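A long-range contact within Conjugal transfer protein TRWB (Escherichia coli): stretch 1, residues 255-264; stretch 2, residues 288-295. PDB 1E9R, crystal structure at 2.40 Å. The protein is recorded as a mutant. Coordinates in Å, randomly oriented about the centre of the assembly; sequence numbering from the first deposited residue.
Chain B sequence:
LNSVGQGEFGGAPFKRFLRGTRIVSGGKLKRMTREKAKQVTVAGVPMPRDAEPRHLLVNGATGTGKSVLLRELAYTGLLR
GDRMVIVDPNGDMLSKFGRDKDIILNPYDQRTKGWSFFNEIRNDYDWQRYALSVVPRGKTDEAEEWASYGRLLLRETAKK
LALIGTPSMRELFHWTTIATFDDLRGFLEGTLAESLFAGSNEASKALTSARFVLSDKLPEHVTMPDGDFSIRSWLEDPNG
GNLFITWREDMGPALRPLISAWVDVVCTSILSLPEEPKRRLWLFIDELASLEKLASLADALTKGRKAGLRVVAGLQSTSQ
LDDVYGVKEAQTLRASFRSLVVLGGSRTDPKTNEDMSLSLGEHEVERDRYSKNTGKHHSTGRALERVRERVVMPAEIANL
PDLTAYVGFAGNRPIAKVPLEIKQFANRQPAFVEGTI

Stretch 1 (255-264) LRPLISAWVD
Stretch 2, residues 288-295: LASLEKLA

Residues 255-264 lie within a helix that extends beyond both ends of the stretch. The regular backbone bonding is interrupted at the N atoms of Pro-257 and Leu-258, where the helix is kinked. From Ile-259 on, each N bonds to the O four residues earlier. Residues 288-295 form no regular helix or strand. From Leu-291 to Leu-294 they are extended, with phi/psi of -86/171, -79/179, -73/96 and -66/138. The two segments run the same way: Ser-260 CA is 5.4 Å from Leu-291 CA, and Asp-264 CA is 6.2 Å from Leu-294 CA. Together they bury 532 Å².

Ser-260 is the polar centre. Its CA-to-CB bond points toward the second stretch, and chi1 is m (-64°). This rotamer lets OG donate to Arg-256 O one turn back, at 2.7 Å. The same OG accepts from Glu-292 N at 2.8 Å, with a nearly straight N-H...O angle of 166°. One hydroxyl thus links the helix backbone to the extended chain.

Arg-256 leaves the helix sideways. Chi1, chi2 and chi3 are all t, and chi4 is -114°, so the extended chain carries the guanidinium to the second stretch. NE donates to Ser-290 O at 2.8 Å and 146°. NH2 is 2.9 Å from Leu-291 O, but the angle is too poor for a hydrogen bond. Leu-291 C and Glu-292 CG lie over one face of the guanidinium.

Glu-292 has chi1 m (-64°), chi2 between wells at -136° and chi3 near 13°. Its CG lies 3.5 Å from Ser-260 OG. Arg-256 NH1 is 4.2 Å from Glu-292 OE2. This oxygen lies well out of the guanidinium plane, so opposite charges are near each other without a salt bridge. OE2 also lies 3.7 Å from Pro-257 CB and is hydrogen-bonded elsewhere in the structure.

Leu-291 and Leu-294 pack against Ile-259 and Val-263 in the apolar part. Leu-291 starts away from the helix, but its m,t rotamer (-63°, 180°) brings the end back. Its CD2 is 3.8 Å from Ile-259 CG2, and its CD1 is 3.9 Å from Val-263 CG2. Leu-294 points toward the helix and is also m,t (-53°, -178°). Its CD1 packs 3.6 Å from Val-263 CG1, while its CD2 is 3.6 Å from Ser-260 O. Val-263 has chi1 t (173°), which turns CG1 toward both leucines and leaves CG2 against Leu-291.

Asp-264 points toward the second stretch with chi1 t (-164°) and chi2 77°. Its OD1 is 3.8 Å from Leu-294 CB and 3.2 Å from Ala-295 N.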

ATOM      1  N   LEU B 255      13.972  30.011   0.458  1.00 32.68           N
ATOM      2  CA  LEU B 255      14.530  30.128  -0.881  1.00 33.02           C
ATOM      3  C   LEU B 255      14.413  28.877  -1.735  1.00 31.23           C
ATOM      4  O   LEU B 255      14.697  28.915  -2.924  1.00 29.34           O
ATOM      5  CB  LEU B 255      15.999  30.554  -0.792  1.00 34.34           C
ATOM      6  CG  LEU B 255      16.228  32.019  -0.412  1.00 35.90           C
ATOM      7  CD1 LEU B 255      17.694  32.277  -0.122  1.00 37.19           C
ATOM      8  CD2 LEU B 255      15.740  32.906  -1.552  1.00 35.53           C
ATOM      9  N   ARG B 256      13.992  27.773  -1.134  1.00 31.64           N
ATOM     10  CA  ARG B 256      13.854  26.504  -1.850  1.00 32.51           C
ATOM     11  C   ARG B 256      13.187  26.628  -3.234  1.00 31.77           C
ATOM     12  O   ARG B 256      13.731  26.162  -4.240  1.00 34.19           O
ATOM     13  CB  ARG B 256      13.089  25.509  -0.974  1.00 32.45           C
ATOM     14  CG  ARG B 256      13.175  24.081  -1.425  1.00 32.55           C
ATOM     15  CD  ARG B 256      12.511  23.184  -0.409  1.00 35.71           C
ATOM     16  NE  ARG B 256      12.699  21.766  -0.718  1.00 41.52           N
ATOM     17  CZ  ARG B 256      11.720  20.923  -1.055  1.00 43.25           C
ATOM     18  NH1 ARG B 256      10.462  21.355  -1.131  1.00 41.73           N
ATOM     19  NH2 ARG B 256      11.999  19.644  -1.315  1.00 43.64           N
ATOM     20  N   PRO B 257      12.000  27.251  -3.314  1.00 31.87           N
ATOM     21  CA  PRO B 257      11.396  27.356  -4.649  1.00 31.58           C
ATOM     22  C   PRO B 257      12.151  28.213  -5.681  1.00 31.15           C
ATOM     23  O   PRO B 257      12.160  27.890  -6.870  1.00 30.35           O
ATOM     24  CB  PRO B 257       9.980  27.875  -4.355  1.00 30.65           C
ATOM     25  CG  PRO B 257      10.101  28.527  -3.041  1.00 31.48           C
ATOM     26  CD  PRO B 257      11.030  27.630  -2.276  1.00 31.59           C
ATOM     27  N   LEU B 258      12.785  29.298  -5.231  1.00 32.28           N
ATOM     28  CA  LEU B 258      13.545  30.179  -6.128  1.00 30.83           C
ATOM     29  C   LEU B 258      14.773  29.461  -6.667  1.00 30.51           C
ATOM     30  O   LEU B 258      15.012  29.457  -7.872  1.00 29.38           O
ATOM     31  CB  LEU B 258      14.011  31.450  -5.406  1.00 30.74           C
ATOM     32  CG  LEU B 258      14.028  32.729  -6.266  1.00 31.89           C
ATOM     33  CD1 LEU B 258      14.994  33.739  -5.669  1.00 29.97           C
ATOM     34  CD2 LEU B 258      14.422  32.409  -7.696  1.00 27.84           C
ATOM     35  N   ILE B 259      15.551  28.865  -5.762  1.00 29.64           N
ATOM     36  CA  ILE B 259      16.757  28.132  -6.131  1.00 30.96           C
ATOM     37  C   ILE B 259      16.352  26.979  -7.056  1.00 31.30           C
ATOM     38  O   ILE B 259      16.981  26.757  -8.098  1.00 30.81           O
ATOM     39  CB  ILE B 259      17.485  27.598  -4.872  1.00 31.53           C
ATOM     40  CG1 ILE B 259      17.954  28.772  -4.005  1.00 29.14           C
ATOM     41  CG2 ILE B 259      18.697  26.786  -5.265  1.00 29.93           C
ATOM     42  CD1 ILE B 259      18.242  28.389  -2.546  1.00 33.70           C
ATOM     43  N   SER B 260      15.294  26.260  -6.688  1.00 30.33           N
ATOM     44  CA  SER B 260      14.799  25.170  -7.528  1.00 27.73           C
ATOM     45  C   SER B 260      14.451  25.737  -8.906  1.00 27.64           C
ATOM     46  O   SER B 260      14.708  25.111  -9.925  1.00 27.36           O
ATOM     47  CB  SER B 260      13.547  24.523  -6.918  1.00 25.82           C
ATOM     48  OG  SER B 260      13.845  23.916  -5.678  1.00 25.24           O
ATOM     49  N   ALA B 261      13.862  26.921  -8.940  1.00 24.65           N
ATOM     50  CA  ALA B 261      13.517  27.526 -10.212  1.00 26.46           C
ATOM     51  C   ALA B 261      14.767  27.746 -11.057  1.00 26.39           C
ATOM     52  O   ALA B 261      14.792  27.427 -12.248  1.00 26.55           O
ATOM     53  CB  ALA B 261      12.811  28.856  -9.985  1.00 24.74           C
ATOM     54  N   TRP B 262      15.808  28.298 -10.446  1.00 26.62           N
ATOM     55  CA  TRP B 262      17.027  28.563 -11.187  1.00 28.43           C
ATOM     56  C   TRP B 262      17.641  27.287 -11.728  1.00 29.16           C
ATOM     57  O   TRP B 262      17.954  27.194 -12.923  1.00 28.48           O
ATOM     58  CB  TRP B 262      18.044  29.320 -10.321  1.00 28.69           C
ATOM     59  CG  TRP B 262      17.683  30.776 -10.111  1.00 30.69           C
ATOM     60  CD1 TRP B 262      17.025  31.594 -10.989  1.00 30.74           C
ATOM     61  CD2 TRP B 262      17.964  31.572  -8.955  1.00 29.49           C
ATOM     62  NE1 TRP B 262      16.878  32.846 -10.449  1.00 29.91           N
ATOM     63  CE2 TRP B 262      17.443  32.861  -9.200  1.00 28.73           C
ATOM     64  CE3 TRP B 262      18.603  31.323  -7.734  1.00 29.99           C
ATOM     65  CZ2 TRP B 262      17.541  33.904  -8.264  1.00 30.36           C
ATOM     66  CZ3 TRP B 262      18.701  32.362  -6.799  1.00 29.79           C
ATOM     67  CH2 TRP B 262      18.170  33.635  -7.074  1.00 28.98           C
ATOM     68  N   VAL B 263      17.810  26.298 -10.857  1.00 29.90           N
ATOM     69  CA  VAL B 263      18.379  25.031 -11.291  1.00 30.11           C
ATOM     70  C   VAL B 263      17.606  24.466 -12.490  1.00 30.82           C
ATOM     71  O   VAL B 263      18.201  23.992 -13.458  1.00 31.12           O
ATOM     72  CB  VAL B 263      18.369  24.002 -10.153  1.00 30.20           C
ATOM     73  CG1 VAL B 263      18.803  22.643 -10.676  1.00 28.50           C
ATOM     74  CG2 VAL B 263      19.286  24.465  -9.035  1.00 29.10           C
ATOM     75  N   ASP B 264      16.279  24.532 -12.429  1.00 29.18           N
ATOM     76  CA  ASP B 264      15.450  24.019 -13.509  1.00 29.12           C
ATOM     77  C   ASP B 264      15.593  24.869 -14.765  1.00 29.01           C
ATOM     78  O   ASP B 264      15.559  24.345 -15.877  1.00 26.81           O
ATOM     79  CB  ASP B 264      13.980  23.961 -13.085  1.00 30.12           C
ATOM     80  CG  ASP B 264      13.158  23.086 -13.998  1.00 30.98           C
ATOM     81  OD1 ASP B 264      13.262  21.852 -13.847  1.00 32.07           O
ATOM     82  OD2 ASP B 264      12.434  23.615 -14.866  1.00 31.15           O
ATOM     83  N   LEU B 288      20.743  16.990  -3.788  1.00 30.80           N
ATOM     84  CA  LEU B 288      19.664  16.803  -4.749  1.00 29.85           C
ATOM     85  C   LEU B 288      18.254  16.807  -4.129  1.00 29.77           C
ATOM     86  O   LEU B 288      17.314  17.369  -4.713  1.00 27.82           O
ATOM     87  CB  LEU B 288      19.918  15.499  -5.508  1.00 29.06           C
ATOM     88  CG  LEU B 288      19.099  15.148  -6.741  1.00 31.83           C
ATOM     89  CD1 LEU B 288      19.165  16.248  -7.752  1.00 32.39           C
ATOM     90  CD2 LEU B 288      19.656  13.875  -7.328  1.00 27.27           C
ATOM     91  N   ALA B 289      18.119  16.208  -2.945  1.00 29.65           N
ATOM     92  CA  ALA B 289      16.830  16.124  -2.257  1.00 31.99           C
ATOM     93  C   ALA B 289      16.390  17.379  -1.477  1.00 30.42           C
ATOM     94  O   ALA B 289      15.329  17.379  -0.861  1.00 31.12           O
ATOM     95  CB  ALA B 289      16.819  14.905  -1.334  1.00 29.45           C
ATOM     96  N   SER B 290      17.197  18.439  -1.506  1.00 31.74           N
ATOM     97  CA  SER B 290      16.864  19.690  -0.822  1.00 31.66           C
ATOM     98  C   SER B 290      16.112  20.621  -1.745  1.00 30.56           C
ATOM     99  O   SER B 290      15.472  21.572  -1.293  1.00 29.49           O
ATOM    100  CB  SER B 290      18.115  20.408  -0.329  1.00 33.58           C
ATOM    101  OG  SER B 290      18.572  19.812   0.865  1.00 36.82           O
ATOM    102  N   LEU B 291      16.215  20.355  -3.041  1.00 27.55           N
ATOM    103  CA  LEU B 291      15.524  21.152  -4.033  1.00 27.66           C
ATOM    104  C   LEU B 291      14.124  20.566  -4.174  1.00 26.98           C
ATOM    105  O   LEU B 291      13.840  19.516  -3.607  1.00 23.76           O
ATOM    106  CB  LEU B 291      16.255  21.075  -5.377  1.00 27.67           C
ATOM    107  CG  LEU B 291      17.687  21.620  -5.461  1.00 26.20           C
ATOM    108  CD1 LEU B 291      18.212  21.433  -6.863  1.00 24.50           C
ATOM    109  CD2 LEU B 291      17.717  23.086  -5.097  1.00 24.50           C
ATOM    110  N   GLU B 292      13.242  21.243  -4.900  1.00 29.56           N
ATOM    111  CA  GLU B 292      11.899  20.708  -5.098  1.00 29.78           C
ATOM    112  C   GLU B 292      11.968  19.625  -6.175  1.00 29.76           C
ATOM    113  O   GLU B 292      13.046  19.341  -6.723  1.00 29.26           O
ATOM    114  CB  GLU B 292      10.916  21.809  -5.536  1.00 31.57           C
ATOM    115  CG  GLU B 292      10.698  22.910  -4.505  1.00 35.24           C
ATOM    116  CD  GLU B 292       9.228  23.305  -4.341  1.00 37.92           C
ATOM    117  OE1 GLU B 292       8.342  22.575  -4.837  1.00 39.60           O
ATOM    118  OE2 GLU B 292       8.958  24.346  -3.699  1.00 40.16           O
ATOM    119  N   LYS B 293      10.827  19.010  -6.476  1.00 28.83           N
ATOM    120  CA  LYS B 293      10.787  17.989  -7.509  1.00 26.55           C
ATOM    121  C   LYS B 293      10.910  18.716  -8.849  1.00 25.90           C
ATOM    122  O   LYS B 293       9.920  19.219  -9.384  1.00 27.95           O
ATOM    123  CB  LYS B 293       9.469  17.230  -7.420  1.00 25.92           C
ATOM    124  CG  LYS B 293       9.297  16.155  -8.462  1.00 28.29           C
ATOM    125  CD  LYS B 293       8.058  15.339  -8.189  1.00 27.41           C
ATOM    126  CE  LYS B 293       7.877  14.253  -9.234  1.00 28.01           C
ATOM    127  NZ  LYS B 293       6.788  13.320  -8.826  1.00 29.92           N
ATOM    128  N   LEU B 294      12.130  18.783  -9.379  1.00 25.12           N
ATOM    129  CA  LEU B 294      12.389  19.476 -10.642  1.00 26.18           C
ATOM    130  C   LEU B 294      11.731  18.830 -11.855  1.00 27.40           C
ATOM    131  O   LEU B 294      11.733  17.614 -12.007  1.00 29.65           O
ATOM    132  CB  LEU B 294      13.898  19.600 -10.864  1.00 27.04           C
ATOM    133  CG  LEU B 294      14.644  20.224  -9.685  1.00 28.62           C
ATOM    134  CD1 LEU B 294      16.114  20.347 -10.025  1.00 31.53           C
ATOM    135  CD2 LEU B 294      14.069  21.589  -9.366  1.00 26.15           C
ATOM    136  N   ALA B 295      11.180  19.665 -12.725  1.00 27.49           N
ATOM    137  CA  ALA B 295      10.498  19.193 -13.913  1.00 25.97           C
ATOM    138  C   ALA B 295      11.418  18.836 -15.073  1.00 26.50           C
ATOM    139  O   ALA B 295      11.079  17.976 -15.892  1.00 26.49           O
ATOM    140  CB  ALA B 295       9.491  20.243 -14.365  1.00 24.58           C
TER